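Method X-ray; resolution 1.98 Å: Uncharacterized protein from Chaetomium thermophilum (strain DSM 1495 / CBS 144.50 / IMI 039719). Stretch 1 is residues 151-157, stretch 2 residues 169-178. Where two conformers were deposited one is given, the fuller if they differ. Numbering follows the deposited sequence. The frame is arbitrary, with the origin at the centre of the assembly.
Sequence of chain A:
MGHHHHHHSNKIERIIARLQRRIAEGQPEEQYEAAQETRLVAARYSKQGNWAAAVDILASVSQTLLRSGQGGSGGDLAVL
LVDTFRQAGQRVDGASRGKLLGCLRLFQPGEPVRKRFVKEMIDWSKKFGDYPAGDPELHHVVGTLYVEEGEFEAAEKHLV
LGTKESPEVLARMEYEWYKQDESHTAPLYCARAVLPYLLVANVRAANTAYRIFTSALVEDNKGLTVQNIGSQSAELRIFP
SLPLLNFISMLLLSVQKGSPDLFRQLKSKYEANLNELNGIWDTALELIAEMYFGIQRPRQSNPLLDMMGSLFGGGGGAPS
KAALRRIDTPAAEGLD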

# COMPACT_ATOMS: atom_id res chain seq x y z
N GLU A 151 -4.61 2.09 11.46
CA GLU A 151 -3.49 2.84 10.89
C GLU A 151 -3.69 3.06 9.39
O GLU A 151 -3.04 2.41 8.55
N PHE A 152 -4.57 4.00 9.06
CA PHE A 152 -5.08 4.11 7.70
C PHE A 152 -3.99 4.64 6.73
O PHE A 152 -3.86 4.16 5.61
N GLU A 153 -3.22 5.63 7.19
CA GLU A 153 -2.14 6.22 6.37
C GLU A 153 -1.08 5.17 5.99
O GLU A 153 -0.63 5.09 4.82
N ALA A 154 -0.68 4.39 6.98
CA ALA A 154 0.27 3.31 6.77
C ALA A 154 -0.35 2.22 5.85
O ALA A 154 0.32 1.70 4.96
N ALA A 155 -1.64 1.90 6.04
CA ALA A 155 -2.29 0.89 5.20
C ALA A 155 -2.27 1.30 3.72
O ALA A 155 -2.04 0.45 2.87
N GLU A 156 -2.51 2.58 3.42
CA GLU A 156 -2.60 3.05 2.01
C GLU A 156 -1.34 2.73 1.23
O GLU A 156 -1.41 2.26 0.09
N LYS A 157 -0.18 2.97 1.85
CA LYS A 157 1.10 2.71 1.18
C LYS A 157 1.31 1.25 0.79
O LYS A 157 1.92 0.99 -0.25
N VAL A 169 -10.27 -3.67 -0.18
CA VAL A 169 -9.90 -3.35 1.21
C VAL A 169 -9.63 -1.84 1.35
O VAL A 169 -10.09 -1.17 2.28
N LEU A 170 -8.88 -1.29 0.40
CA LEU A 170 -8.53 0.12 0.44
C LEU A 170 -9.76 1.03 0.30
O LEU A 170 -9.89 1.99 1.03
N ALA A 171 -10.63 0.73 -0.65
CA ALA A 171 -11.84 1.53 -0.87
C ALA A 171 -12.77 1.51 0.37
O ALA A 171 -13.31 2.55 0.77
N ARG A 172 -12.92 0.34 0.99
CA ARG A 172 -13.74 0.22 2.23
C ARG A 172 -13.11 0.93 3.42
O ARG A 172 -13.82 1.52 4.25
N MET A 173 -11.78 0.91 3.48
CA MET A 173 -11.05 1.69 4.48
C MET A 173 -11.26 3.20 4.25
O MET A 173 -11.55 3.94 5.19
N GLU A 174 -11.10 3.65 3.02
CA GLU A 174 -11.37 5.05 2.70
C GLU A 174 -12.82 5.43 3.01
O GLU A 174 -13.07 6.53 3.47
N TYR A 175 -13.76 4.53 2.74
CA TYR A 175 -15.15 4.80 3.09
C TYR A 175 -15.33 4.93 4.62
O TYR A 175 -16.03 5.83 5.08
N GLU A 176 -14.71 4.03 5.40
CA GLU A 176 -14.76 4.14 6.88
C GLU A 176 -14.17 5.45 7.36
O GLU A 176 -14.70 6.11 8.29
N TRP A 177 -13.08 5.86 6.74
CA TRP A 177 -12.45 7.12 7.09
C TRP A 177 -13.36 8.31 6.74
O TRP A 177 -13.52 9.22 7.54
N TYR A 178 -13.97 8.27 5.56
CA TYR A 178 -14.94 9.30 5.14
C TYR A 178 -16.10 9.48 6.13
O TYR A 178 -16.58 10.60 6.35

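The two helices, 152-157 and 169-178, run nearly antiparallel, with 157° between their N-to-C directions and a closest axial approach of 10.6 Å. The register is set by two close backbone pairs, Phe 152 CA to Met 173 CA at 7.2 Å and Glu 156 CA to Leu 170 CA at 6.8 Å. Together the stretches bury 409 Å², and Phe 152 contributes the largest share, 110 Å², followed by Glu 156 with 73 Å² and Met 173 and Trp 177 with 68 Å² each.

Phe 152 points toward the second helix with chi1 at -74° (m), which sets one face of its ring against Met 173 and its edge against Trp 177. Two different surfaces of the ring are used. Met 173 CG lies over one face, 3.6 Å from the centroid of the Phe 152 ring and only 14° off the normal, a CH-pi geometry; Met 173 SD is 4.3 Å from the same centroid but 36° off the normal, hence oblique. The ring edge is directed at the face of Trp 177: the planes meet at 79°, and Phe 152 CD2 comes to 3.5 Å from Trp 177 CG. The neighbouring part of the indole is covered by Phe 152 CB, 3.9 Å from the centroid of the Trp 177 six-membered ring and 11° off its normal. Trp 177 thus receives both the ring edge and the beta carbon of Phe 152, its own chi1 of -149° lying between wells.

Met 173 also points toward the first helix, with chi1 t, chi2 off-well at -144° and chi3 p. This path carries its SD to 3.9 Å from Ala 155 CB and its CE to 3.8 Å from Glu 156 CG, so one side chain links three residues on successive parts of the opposing helix.

Glu 156 starts sideways, but its m, t rotamer brings its end nearer, into a hole formed by Leu 170, Met 173, Glu 174 and Trp 177. Its aliphatic portion serves as packing surface, with Glu 156 CG 3.8 Å from Leu 170 CD1. The carboxylate meets that of Glu 174, whose CA-to-CB bond points away but whose m, m rotamer returns the end to the interface. Glu 156 OE2 and Glu 174 OE2 are 2.4 Å apart, a spacing at which one acid group probably holds a proton. Glu 156 OE2 also lies at the edge of the Trp 177 ring, 3.5 Å from Trp 177 CZ3, and both its carboxylate oxygens are hydrogen-bonded elsewhere in the structure.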

# COMPACT_ATOMS: atom_id res chain seq x y z
CB GLU A 151 -2.18 2.08 11.12
CG GLU A 151 -1.79 1.91 12.63
CD GLU A 151 -1.42 3.23 13.32
OE1 GLU A 151 -1.02 4.19 12.63
OE2 GLU A 151 -1.51 3.30 14.56
CB PHE A 152 -6.35 5.00 7.69
CG PHE A 152 -7.60 4.33 8.25
CD1 PHE A 152 -7.58 3.04 8.80
CD2 PHE A 152 -8.82 5.02 8.25
CE1 PHE A 152 -8.74 2.42 9.31
CE2 PHE A 152 -10.03 4.41 8.78
CZ PHE A 152 -9.97 3.12 9.31
CB GLU A 153 -1.50 7.39 7.12
CG GLU A 153 -0.67 8.32 6.27
CD GLU A 153 -0.66 9.73 6.82
OE1 GLU A 153 0.10 10.00 7.77
OE2 GLU A 153 -1.42 10.57 6.29
CB ALA A 154 0.71 2.74 8.13
CB ALA A 155 -3.73 0.62 5.66
CB GLU A 156 -2.87 4.55 1.92
CG GLU A 156 -4.23 4.99 2.44
CD GLU A 156 -4.35 6.52 2.50
OE1 GLU A 156 -3.35 7.23 2.81
OE2 GLU A 156 -5.44 7.02 2.25
CB LYS A 157 2.28 3.23 2.02
CG LYS A 157 2.27 4.76 2.17
CD LYS A 157 3.22 5.22 3.29
CE LYS A 157 3.14 6.74 3.49
NZ LYS A 157 4.29 7.18 4.32
CB VAL A 169 -8.68 -4.18 1.69
CG1 VAL A 169 -8.19 -3.70 3.06
CG2 VAL A 169 -9.02 -5.69 1.74
CB LEU A 170 -7.48 0.46 -0.63
CG LEU A 170 -6.98 1.92 -0.69
CD1 LEU A 170 -6.31 2.33 0.67
CD2 LEU A 170 -6.02 2.12 -1.86
CB ALA A 171 -12.58 1.03 -2.12
CB ARG A 172 -14.00 -1.25 2.58
CG ARG A 172 -15.00 -1.89 1.64
CD ARG A 172 -15.43 -3.31 2.10
NE ARG A 172 -16.09 -4.03 1.00
CZ ARG A 172 -17.33 -3.78 0.56
NH1 ARG A 172 -18.06 -2.80 1.10
NH2 ARG A 172 -17.84 -4.49 -0.44
CB MET A 173 -9.56 1.34 4.49
CG MET A 173 -8.73 2.07 5.58
SD MET A 173 -7.06 2.49 5.02
CE MET A 173 -7.49 3.95 4.08
CB GLU A 174 -11.03 5.43 1.24
CG GLU A 174 -9.54 5.24 0.77
CD GLU A 174 -8.51 6.07 1.50
OE1 GLU A 174 -8.86 7.02 2.24
OE2 GLU A 174 -7.31 5.77 1.34
CB TYR A 175 -16.14 3.75 2.54
CG TYR A 175 -17.54 4.28 2.63
CD1 TYR A 175 -17.98 5.22 1.71
CD2 TYR A 175 -18.39 3.92 3.67
CE1 TYR A 175 -19.23 5.77 1.78
CE2 TYR A 175 -19.69 4.48 3.76
CZ TYR A 175 -20.08 5.42 2.80
OH TYR A 175 -21.33 6.00 2.83
CB GLU A 176 -14.05 2.96 7.58
CG GLU A 176 -14.79 1.63 7.47
CD GLU A 176 -16.22 1.68 8.03
OE1 GLU A 176 -16.42 2.15 9.18
OE2 GLU A 176 -17.15 1.25 7.32
CB TRP A 177 -11.13 7.26 6.36
CG TRP A 177 -10.07 8.03 7.06
CD1 TRP A 177 -10.17 8.71 8.26
CD2 TRP A 177 -8.72 8.21 6.62
NE1 TRP A 177 -8.96 9.29 8.58
CE2 TRP A 177 -8.05 8.99 7.60
CE3 TRP A 177 -8.02 7.79 5.47
CZ2 TRP A 177 -6.70 9.36 7.46
CZ3 TRP A 177 -6.67 8.13 5.35
CH2 TRP A 177 -6.02 8.92 6.35
CB TYR A 178 -15.49 8.93 3.77
CG TYR A 178 -16.84 9.54 3.45
CD1 TYR A 178 -16.98 10.93 3.25
CD2 TYR A 178 -17.98 8.75 3.33
CE1 TYR A 178 -18.20 11.49 2.93
CE2 TYR A 178 -19.23 9.31 3.01
CZ TYR A 178 -19.32 10.68 2.81
OH TYR A 178 -20.55 11.26 2.50